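Local coordinates for Serine/threonine-protein phosphatase 2A regulatory subunit B'' subunit alpha (Homo sapiens, PDB 4I5J), which serves as a calcium-binding EF-hand regulatory subunit of protein phosphatase 2A that might modulate the substrate selectivity, activity and localization of the catalytic enzyme, at residues 74-79 with 191-196; 119-124 with 182-187. One frame throughout, in Å; residues are numbered along the deposited sequence.

Contact 1. Residues 74-79 with 191-196; sequences RSWSGK and SIEYWF
The carboxylate of Glu-193 overhangs the pyrrole rim of Trp-76, tilted 28° from the ring plane. OE2 of Glu-193 sits over the face, 3.6 Å above the plane of the Trp-76 ring and displaced toward the rim, with 3.7 Å between OE2 of Glu-193 and CD1 of Trp-76. The other oxygen, OE1 of Glu-193, reaches outward past NE1 of Trp-76, 3.3 Å from it. A carboxylate above a pi cloud is not an obvious partner, but Arg-197, one turn further along the same helix, forms a salt bridge with OE2 of Glu-193 and a cation-pi contact with the Trp-76 ring, and its charge probably offsets that of the acid. Glu-193 reaches the indole because CG stands anti to its backbone N (chi1 173°) and the chain runs on extended, sliding past the tryptophan in the opposite direction.

The contact joins the loop between helices 54-72 and 82-86, in the first EF-hand family region, to helix 189-199, which leads into the calcium-binding EF-hand loop. The side chain of Glu-193 is about 13 Å from the calcium ion, so it takes no part in coordination.

At the six-membered end of the indole the chemistry turns apolar. CD1 of Tyr-194 comes to the edge of the indole, near its plane, 3.8 Å from CH2 of Trp-76, the two side chains crossing at about a right angle; Trp-178 of helix 173-184 also meets the indole. Tryptophan suits this place because its broad, flat ring can take the carboxylate, the tyrosine and the Arg-197 cation together. Behind it, the loop is braced by successive ST turns: the backbone N of Ser-77 donates to OG of Ser-75, and that of Lys-79 to OG of Ser-77.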
ATOM      1  N   ARG A  74      -2.372   5.737   9.750  1.00 38.41           N
ATOM      2  CA  ARG A  74      -1.908   4.406  10.160  1.00 45.75           C
ATOM      3  C   ARG A  74      -2.960   3.492  10.806  1.00 43.77           C
ATOM      4  O   ARG A  74      -2.767   2.273  10.893  1.00 47.46           O
ATOM      5  CB  ARG A  74      -0.698   4.556  11.083  1.00 50.79           C
ATOM      6  CG  ARG A  74       0.509   5.145  10.378  1.00 62.16           C
ATOM      7  CD  ARG A  74       1.143   4.134   9.439  1.00 71.82           C
ATOM      8  NE  ARG A  74       1.514   2.930  10.171  1.00 82.58           N
ATOM      9  CZ  ARG A  74       2.599   2.827  10.933  1.00 88.33           C
ATOM     10  NH1 ARG A  74       3.427   3.857  11.054  1.00 84.92           N
ATOM     11  NH2 ARG A  74       2.854   1.693  11.575  1.00 94.71           N
ATOM     12  N   SER A  75      -4.054   4.082  11.276  1.00 36.27           N
ATOM     13  CA  SER A  75      -5.166   3.313  11.826  1.00 42.70           C
ATOM     14  C   SER A  75      -6.055   2.715  10.736  1.00 44.50           C
ATOM     15  O   SER A  75      -6.960   1.940  11.038  1.00 48.06           O
ATOM     16  CB  SER A  75      -6.035   4.222  12.695  1.00 42.74           C
ATOM     17  OG  SER A  75      -6.778   5.118  11.876  1.00 51.50           O
ATOM     18  N   TRP A  76      -5.825   3.104   9.478  1.00 41.52           N
ATOM     19  CA  TRP A  76      -6.647   2.640   8.353  1.00 41.80           C
ATOM     20  C   TRP A  76      -8.120   3.025   8.492  1.00 48.94           C
ATOM     21  O   TRP A  76      -8.964   2.494   7.790  1.00 50.07           O
ATOM     22  CB  TRP A  76      -6.556   1.128   8.183  1.00 43.52           C
ATOM     23  CG  TRP A  76      -5.258   0.653   7.667  1.00 48.46           C
ATOM     24  CD1 TRP A  76      -4.027   0.857   8.224  1.00 46.20           C
ATOM     25  CD2 TRP A  76      -5.047  -0.147   6.495  1.00 45.14           C
ATOM     26  NE1 TRP A  76      -3.059   0.253   7.456  1.00 42.15           N
ATOM     27  CE2 TRP A  76      -3.657  -0.373   6.391  1.00 40.95           C
ATOM     28  CE3 TRP A  76      -5.896  -0.682   5.521  1.00 41.62           C
ATOM     29  CZ2 TRP A  76      -3.098  -1.116   5.355  1.00 36.84           C
ATOM     30  CZ3 TRP A  76      -5.342  -1.406   4.486  1.00 45.29           C
ATOM     31  CH2 TRP A  76      -3.954  -1.618   4.410  1.00 43.41           C
ATOM     32  N   SER A  77      -8.415   3.961   9.384  1.00 51.54           N
ATOM     33  CA  SER A  77      -9.784   4.402   9.637  1.00 48.16           C
ATOM     34  C   SER A  77     -10.391   5.246   8.511  1.00 48.65           C
ATOM     35  O   SER A  77     -11.606   5.432   8.454  1.00 54.44           O
ATOM     36  CB  SER A  77      -9.811   5.225  10.928  1.00 47.30           C
ATOM     37  OG  SER A  77      -9.084   6.431  10.759  1.00 45.48           O
ATOM     38  N   GLY A  78      -9.554   5.788   7.632  1.00 43.47           N
ATOM     39  CA  GLY A  78     -10.032   6.714   6.613  1.00 33.97           C
ATOM     40  C   GLY A  78     -10.225   8.113   7.177  1.00 39.36           C
ATOM     41  O   GLY A  78     -10.724   9.008   6.497  1.00 43.48           O
ATOM     42  N   LYS A  79      -9.821   8.296   8.431  1.00 38.94           N
ATOM     43  CA  LYS A  79      -9.932   9.587   9.105  1.00 47.85           C
ATOM     44  C   LYS A  79      -8.592   9.944   9.760  1.00 46.50           C
ATOM     45  O   LYS A  79      -8.142   9.277  10.698  1.00 44.09           O
ATOM     46  CB  LYS A  79     -11.073   9.566  10.142  1.00 50.38           C
ATOM     47  CG  LYS A  79     -12.444   9.221   9.534  1.00 56.56           C
ATOM     48  CD  LYS A  79     -13.592   9.400  10.518  1.00 67.59           C
ATOM     49  CE  LYS A  79     -14.939   9.099   9.858  1.00 73.64           C
ATOM     50  NZ  LYS A  79     -16.090   9.040  10.823  1.00 77.46           N
ATOM     51  N   SER A 191       2.686  -1.074   4.115  1.00 28.58           N
ATOM     52  CA  SER A 191       2.793  -2.245   3.263  1.00 30.91           C
ATOM     53  C   SER A 191       2.788  -3.545   4.073  1.00 34.05           C
ATOM     54  O   SER A 191       2.071  -4.514   3.735  1.00 30.31           O
ATOM     55  CB  SER A 191       4.077  -2.166   2.461  1.00 28.25           C
ATOM     56  OG  SER A 191       4.236  -3.343   1.687  1.00 36.10           O
ATOM     57  N   ILE A 192       3.574  -3.563   5.147  1.00 33.96           N
ATOM     58  CA  ILE A 192       3.670  -4.745   6.005  1.00 34.19           C
ATOM     59  C   ILE A 192       2.301  -5.074   6.583  1.00 33.63           C
ATOM     60  O   ILE A 192       1.942  -6.242   6.696  1.00 40.73           O
ATOM     61  CB  ILE A 192       4.709  -4.566   7.128  1.00 36.35           C
ATOM     62  CG1 ILE A 192       6.092  -4.330   6.529  1.00 33.97           C
ATOM     63  CG2 ILE A 192       4.749  -5.807   8.086  1.00 33.18           C
ATOM     64  CD1 ILE A 192       7.143  -3.954   7.590  1.00 40.32           C
ATOM     65  N   GLU A 193       1.518  -4.052   6.918  1.00 36.04           N
ATOM     66  CA  GLU A 193       0.174  -4.308   7.426  1.00 34.68           C
ATOM     67  C   GLU A 193      -0.729  -4.794   6.302  1.00 30.45           C
ATOM     68  O   GLU A 193      -1.543  -5.711   6.485  1.00 32.01           O
ATOM     69  CB  GLU A 193      -0.427  -3.058   8.062  1.00 31.76           C
ATOM     70  CG  GLU A 193      -1.869  -3.282   8.437  1.00 38.39           C
ATOM     71  CD  GLU A 193      -2.347  -2.315   9.484  1.00 47.54           C
ATOM     72  OE1 GLU A 193      -1.533  -1.454   9.891  1.00 47.85           O
ATOM     73  OE2 GLU A 193      -3.533  -2.414   9.881  1.00 44.64           O
ATOM     74  N   TYR A 194      -0.548  -4.192   5.128  1.00 27.20           N
ATOM     75  CA  TYR A 194      -1.328  -4.521   3.939  1.00 24.75           C
ATOM     76  C   TYR A 194      -1.190  -6.018   3.624  1.00 29.99           C
ATOM     77  O   TYR A 194      -2.194  -6.712   3.438  1.00 27.63           O
ATOM     78  CB  TYR A 194      -0.846  -3.654   2.768  1.00 27.18           C
ATOM     79  CG  TYR A 194      -1.594  -3.787   1.458  1.00 29.98           C
ATOM     80  CD1 TYR A 194      -2.537  -2.844   1.081  1.00 24.55           C
ATOM     81  CD2 TYR A 194      -1.323  -4.830   0.579  1.00 28.67           C
ATOM     82  CE1 TYR A 194      -3.204  -2.935  -0.128  1.00 30.50           C
ATOM     83  CE2 TYR A 194      -1.985  -4.932  -0.644  1.00 25.08           C
ATOM     84  CZ  TYR A 194      -2.931  -3.979  -0.982  1.00 30.85           C
ATOM     85  OH  TYR A 194      -3.613  -4.059  -2.181  1.00 30.08           O
ATOM     86  N   TRP A 195       0.042  -6.523   3.573  1.00 31.89           N
ATOM     87  CA  TRP A 195       0.243  -7.946   3.279  1.00 32.08           C
ATOM     88  C   TRP A 195      -0.165  -8.824   4.447  1.00 27.13           C
ATOM     89  O   TRP A 195      -0.605  -9.957   4.251  1.00 34.24           O
ATOM     90  CB  TRP A 195       1.673  -8.241   2.838  1.00 32.26           C
ATOM     91  CG  TRP A 195       1.987  -7.488   1.613  1.00 36.34           C
ATOM     92  CD1 TRP A 195       2.884  -6.469   1.484  1.00 30.60           C
ATOM     93  CD2 TRP A 195       1.344  -7.625   0.340  1.00 29.43           C
ATOM     94  NE1 TRP A 195       2.848  -5.975   0.203  1.00 31.52           N
ATOM     95  CE2 TRP A 195       1.914  -6.668  -0.519  1.00 31.08           C
ATOM     96  CE3 TRP A 195       0.345  -8.469  -0.154  1.00 29.43           C
ATOM     97  CZ2 TRP A 195       1.533  -6.542  -1.862  1.00 28.29           C
ATOM     98  CZ3 TRP A 195      -0.044  -8.343  -1.480  1.00 32.80           C
ATOM     99  CH2 TRP A 195       0.551  -7.386  -2.320  1.00 32.65           C
ATOM    100  N   PHE A 196      -0.050  -8.295   5.661  1.00 33.39           N
ATOM    101  CA  PHE A 196      -0.499  -9.045   6.830  1.00 32.68           C
ATOM    102  C   PHE A 196      -2.007  -9.262   6.760  1.00 31.65           C
ATOM    103  O   PHE A 196      -2.477 -10.362   6.999  1.00 31.00           O
ATOM    104  CB  PHE A 196      -0.136  -8.338   8.126  1.00 31.89           C
ATOM    105  CG  PHE A 196      -0.494  -9.129   9.350  1.00 32.43           C
ATOM    106  CD1 PHE A 196       0.449  -9.956   9.952  1.00 25.76           C
ATOM    107  CD2 PHE A 196      -1.774  -9.065   9.890  1.00 30.34           C
ATOM    108  CE1 PHE A 196       0.129 -10.702  11.074  1.00 30.31           C
ATOM    109  CE2 PHE A 196      -2.111  -9.824  11.008  1.00 34.71           C
ATOM    110  CZ  PHE A 196      -1.164 -10.637  11.605  1.00 30.55           C
TER

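Contact 2. Residues 119-124 with 182-187; sequences YCKFWE and SEEDKR
Lys-121 and Glu-184 form a salt bridge between NZ and OE2, modelled at 2.4 Å. That separation is very short for such a pair, and its exact value is doubtful, although the pairing of opposite charges is plain. The two side chains approach from opposite directions and meet at their charged ends. One carboxylate oxygen dominates: OE1 of Glu-184 is 3.7 Å from NZ of Lys-121. Two long side chains suit a backbone separation of 12.2 Å between the CA atoms of Lys-121 and Glu-184. The lysine bridges its share by staying extended beyond CG, with chi2, chi3 and chi4 all near 180°, and the glutamate chain is likewise drawn out.

Glu-184 stands at the end of helix 173-184, where the chain turns off at Asp-185. The departure from the helix is stabilised by an Asx turn, in which OD1 of Asp-185 accepts from the backbone N of Arg-187 at 2.9 Å, the N-H coming from above the carboxylate plane. Aspartate suits the position because its short side chain sets an acceptor oxygen within reach of the N-H two residues on.

Further out, Tyr-141 from a loop touches both Lys-121 and Glu-184. The contact thus ties helix 112-125 to the end of helix 173-184 within the EF-hand pair region, away from the calcium site. Between these two segments one ion pair is the whole contact, while Lys-121 packing on Phe-176 and Leu-180 adds apolar contact between the helices. With little surface buried and Glu-184 exposed, solvent probably screens the attraction of the charges.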
ATOM      1  N   TYR A 119       0.285   5.899 -12.800  1.00 37.61           N
ATOM      2  CA  TYR A 119      -0.783   5.992 -13.799  1.00 33.72           C
ATOM      3  C   TYR A 119      -0.549   5.062 -14.985  1.00 29.40           C
ATOM      4  O   TYR A 119      -1.469   4.388 -15.454  1.00 32.06           O
ATOM      5  CB  TYR A 119      -0.969   7.439 -14.303  1.00 34.33           C
ATOM      6  CG  TYR A 119      -2.125   7.568 -15.282  1.00 46.95           C
ATOM      7  CD1 TYR A 119      -3.385   7.958 -14.840  1.00 54.92           C
ATOM      8  CD2 TYR A 119      -1.973   7.265 -16.644  1.00 40.19           C
ATOM      9  CE1 TYR A 119      -4.454   8.068 -15.718  1.00 51.20           C
ATOM     10  CE2 TYR A 119      -3.049   7.362 -17.523  1.00 44.84           C
ATOM     11  CZ  TYR A 119      -4.283   7.767 -17.046  1.00 46.39           C
ATOM     12  OH  TYR A 119      -5.361   7.857 -17.890  1.00 50.90           O
ATOM     13  N   CYS A 120       0.667   5.054 -15.515  1.00 24.75           N
ATOM     14  CA  CYS A 120       0.950   4.191 -16.660  1.00 29.25           C
ATOM     15  C   CYS A 120       0.812   2.721 -16.333  1.00 36.96           C
ATOM     16  O   CYS A 120       0.365   1.927 -17.173  1.00 38.22           O
ATOM     17  CB  CYS A 120       2.337   4.471 -17.229  1.00 31.35           C
ATOM     18  SG  CYS A 120       2.437   6.154 -17.903  1.00 35.76           S
ATOM     19  N   LYS A 121       1.215   2.353 -15.118  1.00 36.73           N
ATOM     20  CA  LYS A 121       1.093   0.976 -14.705  1.00 38.07           C
ATOM     21  C   LYS A 121      -0.373   0.599 -14.603  1.00 37.82           C
ATOM     22  O   LYS A 121      -0.758  -0.485 -15.034  1.00 38.78           O
ATOM     23  CB  LYS A 121       1.842   0.714 -13.403  1.00 39.10           C
ATOM     24  CG  LYS A 121       3.348   0.548 -13.620  1.00 46.29           C
ATOM     25  CD  LYS A 121       4.081   0.370 -12.296  1.00 55.01           C
ATOM     26  CE  LYS A 121       5.584   0.249 -12.503  1.00 64.47           C
ATOM     27  NZ  LYS A 121       6.329   0.363 -11.207  1.00 64.33           N
ATOM     28  N   PHE A 122      -1.195   1.509 -14.075  1.00 33.97           N
ATOM     29  CA  PHE A 122      -2.639   1.277 -14.014  1.00 32.49           C
ATOM     30  C   PHE A 122      -3.212   1.127 -15.426  1.00 38.69           C
ATOM     31  O   PHE A 122      -4.006   0.224 -15.708  1.00 35.46           O
ATOM     32  CB  PHE A 122      -3.349   2.430 -13.300  1.00 32.86           C
ATOM     33  CG  PHE A 122      -4.850   2.254 -13.211  1.00 38.07           C
ATOM     34  CD1 PHE A 122      -5.412   1.464 -12.210  1.00 36.34           C
ATOM     35  CD2 PHE A 122      -5.694   2.859 -14.145  1.00 39.67           C
ATOM     36  CE1 PHE A 122      -6.804   1.280 -12.126  1.00 36.84           C
ATOM     37  CE2 PHE A 122      -7.082   2.683 -14.074  1.00 34.71           C
ATOM     38  CZ  PHE A 122      -7.637   1.900 -13.058  1.00 36.05           C
ATOM     39  N   TRP A 123      -2.781   2.017 -16.314  1.00 35.39           N
ATOM     40  CA  TRP A 123      -3.240   2.020 -17.687  1.00 35.10           C
ATOM     41  C   TRP A 123      -2.960   0.667 -18.350  1.00 35.62           C
ATOM     42  O   TRP A 123      -3.832   0.092 -18.992  1.00 34.65           O
ATOM     43  CB  TRP A 123      -2.545   3.138 -18.475  1.00 33.04           C
ATOM     44  CG  TRP A 123      -2.908   3.086 -19.906  1.00 36.10           C
ATOM     45  CD1 TRP A 123      -2.281   2.382 -20.891  1.00 36.62           C
ATOM     46  CD2 TRP A 123      -4.031   3.733 -20.521  1.00 34.75           C
ATOM     47  NE1 TRP A 123      -2.942   2.554 -22.084  1.00 38.32           N
ATOM     48  CE2 TRP A 123      -4.026   3.373 -21.877  1.00 38.65           C
ATOM     49  CE3 TRP A 123      -5.049   4.563 -20.044  1.00 36.51           C
ATOM     50  CZ2 TRP A 123      -4.988   3.838 -22.773  1.00 47.13           C
ATOM     51  CZ3 TRP A 123      -6.003   5.015 -20.934  1.00 45.79           C
ATOM     52  CH2 TRP A 123      -5.966   4.654 -22.279  1.00 45.54           C
ATOM     53  N   GLU A 124      -1.735   0.173 -18.201  1.00 35.17           N
ATOM     54  CA  GLU A 124      -1.345  -1.144 -18.723  1.00 41.45           C
ATOM     55  C   GLU A 124      -2.214  -2.308 -18.206  1.00 47.27           C
ATOM     56  O   GLU A 124      -2.476  -3.257 -18.935  1.00 47.87           O
ATOM     57  CB  GLU A 124       0.133  -1.403 -18.403  1.00 44.90           C
ATOM     58  CG  GLU A 124       0.699  -2.722 -18.930  1.00 60.66           C
ATOM     59  CD  GLU A 124       2.225  -2.824 -18.775  1.00 73.49           C
ATOM     60  OE1 GLU A 124       2.764  -2.406 -17.723  1.00 68.05           O
ATOM     61  OE2 GLU A 124       2.890  -3.317 -19.716  1.00 85.70           O
ATOM     62  N   SER A 182       2.574  -0.982  -2.116  1.00 26.35           N
ATOM     63  CA  SER A 182       2.833  -2.060  -1.174  1.00 28.86           C
ATOM     64  C   SER A 182       3.573  -3.210  -1.833  1.00 34.75           C
ATOM     65  O   SER A 182       4.345  -3.918  -1.182  1.00 35.42           O
ATOM     66  CB  SER A 182       1.512  -2.543  -0.577  1.00 26.48           C
ATOM     67  OG  SER A 182       0.932  -1.483   0.174  1.00 32.85           O
ATOM     68  N   GLU A 183       3.327  -3.405  -3.128  1.00 36.74           N
ATOM     69  CA  GLU A 183       3.962  -4.501  -3.841  1.00 34.93           C
ATOM     70  C   GLU A 183       5.436  -4.174  -4.096  1.00 38.56           C
ATOM     71  O   GLU A 183       6.312  -5.037  -3.995  1.00 45.58           O
ATOM     72  CB  GLU A 183       3.209  -4.799  -5.138  1.00 37.88           C
ATOM     73  CG  GLU A 183       3.514  -6.166  -5.743  1.00 47.13           C
ATOM     74  CD  GLU A 183       4.626  -6.094  -6.761  1.00 63.68           C
ATOM     75  OE1 GLU A 183       5.014  -7.157  -7.293  1.00 77.68           O
ATOM     76  OE2 GLU A 183       5.105  -4.970  -7.036  1.00 62.19           O
ATOM     77  N   GLU A 184       5.712  -2.908  -4.364  1.00 39.36           N
ATOM     78  CA  GLU A 184       7.074  -2.485  -4.660  1.00 48.15           C
ATOM     79  C   GLU A 184       7.927  -2.246  -3.424  1.00 52.88           C
ATOM     80  O   GLU A 184       9.141  -2.426  -3.471  1.00 57.53           O
ATOM     81  CB  GLU A 184       7.046  -1.235  -5.537  1.00 45.28           C
ATOM     82  CG  GLU A 184       6.241  -1.459  -6.808  1.00 57.30           C
ATOM     83  CD  GLU A 184       6.483  -0.402  -7.871  1.00 66.45           C
ATOM     84  OE1 GLU A 184       6.775   0.765  -7.508  1.00 66.39           O
ATOM     85  OE2 GLU A 184       6.381  -0.746  -9.074  1.00 70.31           O
ATOM     86  N   ASP A 185       7.294  -1.840  -2.326  1.00 48.79           N
ATOM     87  CA  ASP A 185       8.021  -1.524  -1.098  1.00 44.94           C
ATOM     88  C   ASP A 185       7.477  -2.291   0.107  1.00 45.27           C
ATOM     89  O   ASP A 185       6.558  -1.824   0.765  1.00 40.59           O
ATOM     90  CB  ASP A 185       7.917  -0.022  -0.822  1.00 42.51           C
ATOM     91  CG  ASP A 185       8.630   0.386   0.456  1.00 53.79           C
ATOM     92  OD1 ASP A 185       9.404  -0.442   1.002  1.00 54.86           O
ATOM     93  OD2 ASP A 185       8.425   1.543   0.903  1.00 53.36           O
ATOM     94  N   LYS A 186       8.043  -3.449   0.428  1.00 48.07           N
ATOM     95  CA  LYS A 186       7.555  -4.175   1.597  1.00 50.66           C
ATOM     96  C   LYS A 186       8.328  -3.812   2.866  1.00 48.78           C
ATOM     97  O   LYS A 186       8.385  -4.610   3.802  1.00 49.79           O
ATOM     98  CB  LYS A 186       7.564  -5.699   1.374  1.00 48.65           C
ATOM     99  CG  LYS A 186       6.573  -6.212   0.343  1.00 41.62           C
ATOM    100  CD  LYS A 186       6.619  -7.717   0.205  1.00 42.76           C
ATOM    101  CE  LYS A 186       5.807  -8.207  -0.996  1.00 53.23           C
ATOM    102  NZ  LYS A 186       6.323  -7.730  -2.343  1.00 57.86           N
ATOM    103  N   ARG A 187       8.898  -2.609   2.924  1.00 45.21           N
ATOM    104  CA  ARG A 187       9.685  -2.237   4.106  1.00 48.54           C
ATOM    105  C   ARG A 187       9.044  -1.143   4.920  1.00 49.14           C
ATOM    106  O   ARG A 187       9.474  -0.854   6.027  1.00 53.86           O
ATOM    107  CB  ARG A 187      11.110  -1.849   3.724  1.00 49.45           C
ATOM    108  CG  ARG A 187      11.784  -2.944   2.944  1.00 55.27           C
ATOM    109  CD  ARG A 187      13.279  -2.859   3.001  1.00 58.81           C
ATOM    110  NE  ARG A 187      13.850  -3.738   1.990  1.00 64.59           N
ATOM    111  CZ  ARG A 187      15.036  -4.324   2.095  1.00 68.90           C
ATOM    112  NH1 ARG A 187      15.777  -4.123   3.173  1.00 70.41           N
ATOM    113  NH2 ARG A 187      15.475  -5.112   1.122  1.00 74.60           N
TER

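In the fold
Contact 1 is partly buried and contact 2 lies at the surface, with their centres about 17 Å apart. The first joins a loop of the N-terminal EF-hand region to helix 189-199; the second stays within the EF-hand pair region and uses the end of the preceding helix, 173-184. These consecutive helices are themselves coupled: O of Ser-182 lies 2.9 Å from NE1 of Trp-195 and 2.9 Å from OG of Ser-191, both probable hydrogen bonds. Chemistry follows location. In contact 1 aromatic surface combines with a charge whose salt-bridge partner lies on its own helix, whereas contact 2 relies on opposite charges at the ends of two long side chains from well-separated backbones.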